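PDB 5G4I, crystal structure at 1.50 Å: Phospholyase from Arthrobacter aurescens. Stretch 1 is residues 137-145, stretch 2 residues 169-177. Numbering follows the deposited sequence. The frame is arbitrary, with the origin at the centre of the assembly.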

# COMPACT_ATOMS: atom_id res chain seq x y z
N ASN A 137 -3.18 24.42 -5.21
CA ASN A 137 -4.37 24.52 -4.41
C ASN A 137 -4.52 23.28 -3.49
O ASN A 137 -3.87 22.23 -3.74
CB ASN A 137 -5.65 24.63 -5.30
CG ASN A 137 -5.71 25.87 -6.19
OD1 ASN A 137 -6.30 25.86 -7.33
ND2 ASN A 137 -5.09 26.90 -5.73
N THR A 138 -5.35 23.36 -2.46
CA THR A 138 -5.61 22.20 -1.58
C THR A 138 -7.07 21.78 -1.52
O THR A 138 -7.41 20.67 -0.94
CB THR A 138 -5.18 22.50 -0.11
OG1 THR A 138 -5.80 23.77 0.33
CG2 THR A 138 -3.69 22.63 0.01
N GLY A 139 -8.05 22.54 -2.04
CA GLY A 139 -9.45 22.20 -1.90
C GLY A 139 -9.90 20.90 -2.59
O GLY A 139 -9.44 20.61 -3.70
N VAL A 140 -10.73 20.12 -1.86
CA VAL A 140 -11.26 18.85 -2.38
C VAL A 140 -12.77 18.87 -2.43
O VAL A 140 -13.45 19.13 -1.40
CB VAL A 140 -10.74 17.67 -1.52
CG1 VAL A 140 -11.39 16.33 -1.96
CG2 VAL A 140 -9.24 17.58 -1.54
N LEU A 141 -13.37 18.52 -3.58
CA LEU A 141 -14.81 18.25 -3.72
C LEU A 141 -15.04 16.74 -3.78
O LEU A 141 -14.41 16.07 -4.62
CB LEU A 141 -15.33 18.90 -5.03
CG LEU A 141 -15.26 20.44 -5.12
CD1 LEU A 141 -15.68 20.86 -6.53
CD2 LEU A 141 -16.11 21.15 -4.13
N VAL A 142 -15.86 16.24 -2.87
CA VAL A 142 -16.24 14.84 -2.82
C VAL A 142 -17.75 14.73 -2.63
O VAL A 142 -18.43 15.73 -2.24
CB VAL A 142 -15.59 14.01 -1.69
CG1 VAL A 142 -14.16 13.62 -2.04
CG2 VAL A 142 -15.73 14.73 -0.32
N SER A 143 -18.39 13.54 -2.79
CA SER A 143 -19.77 13.40 -2.40
C SER A 143 -19.94 13.36 -0.86
O SER A 143 -18.98 13.04 -0.14
CB SER A 143 -20.38 12.08 -2.96
OG SER A 143 -20.35 11.07 -2.02
N ASP A 144 -21.15 13.68 -0.41
CA ASP A 144 -21.52 13.61 1.01
C ASP A 144 -21.79 12.23 1.55
O ASP A 144 -22.11 12.13 2.75
CB ASP A 144 -22.68 14.55 1.32
CG ASP A 144 -23.99 14.10 0.78
OD1 ASP A 144 -24.18 13.03 0.16
OD2 ASP A 144 -24.93 14.99 0.90
N PHE A 145 -21.51 11.14 0.80
CA PHE A 145 -21.54 9.79 1.41
C PHE A 145 -20.59 8.88 0.59
O PHE A 145 -21.02 7.98 -0.15
CB PHE A 145 -22.98 9.24 1.55
CG PHE A 145 -23.10 8.22 2.67
CD1 PHE A 145 -23.14 8.66 3.96
CD2 PHE A 145 -23.05 6.88 2.39
CE1 PHE A 145 -23.20 7.74 5.03
CE2 PHE A 145 -23.18 5.96 3.51
CZ PHE A 145 -23.21 6.43 4.72
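Stretch 2, residues 169-177: AHVRALRIP

Stretch 2 lies beside stretch 1 as a parallel β-strand. Residues 171-174 are extended and pair with the extended residues 140-143; the two axes approach to 4.6 Å and their N-to-C directions differ by 29°, a signed crossing angle of -29°. The register is direct: Val 140 is paired with Val 171, Leu 141 with Arg 172, Val 142 with Ala 173 and Ser 143 with Leu 174, at CA-CA distances of 4.8, 5.2, 5.2 and 4.6 Å.

The backbone carries most of the polar contact, in the staggered ladder typical of parallel strands, where one residue bonds to the two that flank its partner. Val 140 N donates to His 170 O at 2.9 Å, and Arg 172 N returns a bond to Val 140 O at 3.0 Å. Val 142 repeats the pattern: its N reaches Arg 172 O at a longer 3.3 Å, while Leu 174 N binds Val 142 O at 2.8 Å. The ladder ends just beyond the strand, with Asp 144 N to Leu 174 O at 2.9 Å. Alpha carbons supplement these bonds through CA-H...O contacts, among them Gly 139 CA to His 170 O at 3.2 Å and Ala 173 CA to Val 142 O at 3.4 Å, so that one carbonyl meets both an amide and a CA.

Side chains alternate between the faces of the sheet. Val 140, Val 142, Val 171 and Ala 173 share one; there Val 142 CG2 packs diagonally on Val 171 CG1 at 3.9 Å. Leu 141 and Arg 172 share the other, with Leu 141 CD2 4.0 Å from Arg 172 CB, so the arginine offers its aliphatic base while its end leads away, NH1 bonding back to Ala 169 O and Val 171 O, each at 2.9 Å. At the last pair the side chains diverge, and Ser 143 CB instead meets Ile 176 CG1 at 3.6 Å.

Before the strands, the His 170 ring turns its edge to stretch 1, with CD2 3.4 Å from Thr 138 O. After the strands, Asp 144 OD2 accepts from Arg 175 NE at 2.7 Å in a salt bridge near the guanidinium plane. Its other oxygen, OD1, takes a bond from water 1 at 2.7 Å, and that water accepts from Ile 176 N at 3.0 Å. A single aspartate thus joins stretch 2 by backbone, charge and water.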

# COMPACT_ATOMS: atom_id res chain seq x y z
N ALA A 169 -11.04 21.32 6.86
CA ALA A 169 -11.56 22.63 6.39
C ALA A 169 -11.39 22.86 4.90
O ALA A 169 -12.12 23.70 4.33
CB ALA A 169 -10.78 23.73 7.12
N HIS A 170 -10.49 22.11 4.26
CA HIS A 170 -10.24 22.22 2.81
C HIS A 170 -11.25 21.37 1.98
O HIS A 170 -11.04 21.25 0.74
CB HIS A 170 -8.80 21.81 2.46
CG HIS A 170 -8.48 20.37 2.84
ND1 HIS A 170 -8.37 19.95 4.17
CD2 HIS A 170 -8.26 19.29 2.07
CE1 HIS A 170 -8.14 18.63 4.18
NE2 HIS A 170 -8.03 18.22 2.93
N VAL A 171 -12.27 20.81 2.60
CA VAL A 171 -13.17 19.82 1.92
C VAL A 171 -14.56 20.47 1.84
O VAL A 171 -15.07 21.01 2.86
CB VAL A 171 -13.19 18.45 2.66
CG1 VAL A 171 -14.04 17.43 1.89
CG2 VAL A 171 -11.77 18.01 2.92
N ARG A 172 -15.26 20.26 0.70
CA ARG A 172 -16.69 20.48 0.60
C ARG A 172 -17.37 19.22 0.09
O ARG A 172 -16.94 18.70 -0.97
CB ARG A 172 -17.06 21.72 -0.27
CG ARG A 172 -16.52 23.06 0.26
CD ARG A 172 -17.17 23.50 1.60
NE ARG A 172 -16.61 24.82 2.00
CZ ARG A 172 -15.47 24.95 2.65
NH1 ARG A 172 -14.69 23.93 2.98
NH2 ARG A 172 -14.89 26.18 2.83
N ALA A 173 -18.41 18.76 0.84
CA ALA A 173 -19.19 17.58 0.45
C ALA A 173 -20.43 17.96 -0.35
O ALA A 173 -21.18 18.92 0.01
CB ALA A 173 -19.57 16.87 1.70
N LEU A 174 -20.67 17.30 -1.49
CA LEU A 174 -21.78 17.58 -2.44
C LEU A 174 -22.88 16.54 -2.31
O LEU A 174 -22.63 15.33 -2.22
CB LEU A 174 -21.25 17.59 -3.90
CG LEU A 174 -20.16 18.64 -4.26
CD1 LEU A 174 -19.53 18.37 -5.57
CD2 LEU A 174 -20.71 20.04 -4.15
N ARG A 175 -24.13 16.99 -2.39
CA ARG A 175 -25.25 16.04 -2.54
C ARG A 175 -25.40 15.74 -4.02
O ARG A 175 -25.78 16.61 -4.83
CB ARG A 175 -26.58 16.67 -1.98
CG ARG A 175 -27.78 15.69 -2.09
CD ARG A 175 -27.72 14.41 -1.24
NE ARG A 175 -27.54 14.69 0.19
CZ ARG A 175 -28.38 14.42 1.17
NH1 ARG A 175 -29.54 13.77 0.96
NH2 ARG A 175 -28.06 14.81 2.40
N ILE A 176 -24.96 14.53 -4.43
CA ILE A 176 -24.93 14.19 -5.87
C ILE A 176 -26.39 13.88 -6.31
O ILE A 176 -27.08 13.13 -5.60
CB ILE A 176 -24.02 12.96 -6.09
CG1 ILE A 176 -22.57 13.14 -5.57
CG2 ILE A 176 -24.02 12.46 -7.54
CD1 ILE A 176 -21.73 14.14 -6.37
N PRO A 177 -26.88 14.47 -7.41
CA PRO A 177 -28.30 14.33 -7.80
C PRO A 177 -28.63 12.89 -8.31
O PRO A 177 -27.81 12.29 -9.04
CB PRO A 177 -28.48 15.36 -8.89
CG PRO A 177 -27.12 15.58 -9.45
CD PRO A 177 -26.21 15.47 -8.26
O HOH W 1 -24.32 12.31 -2.49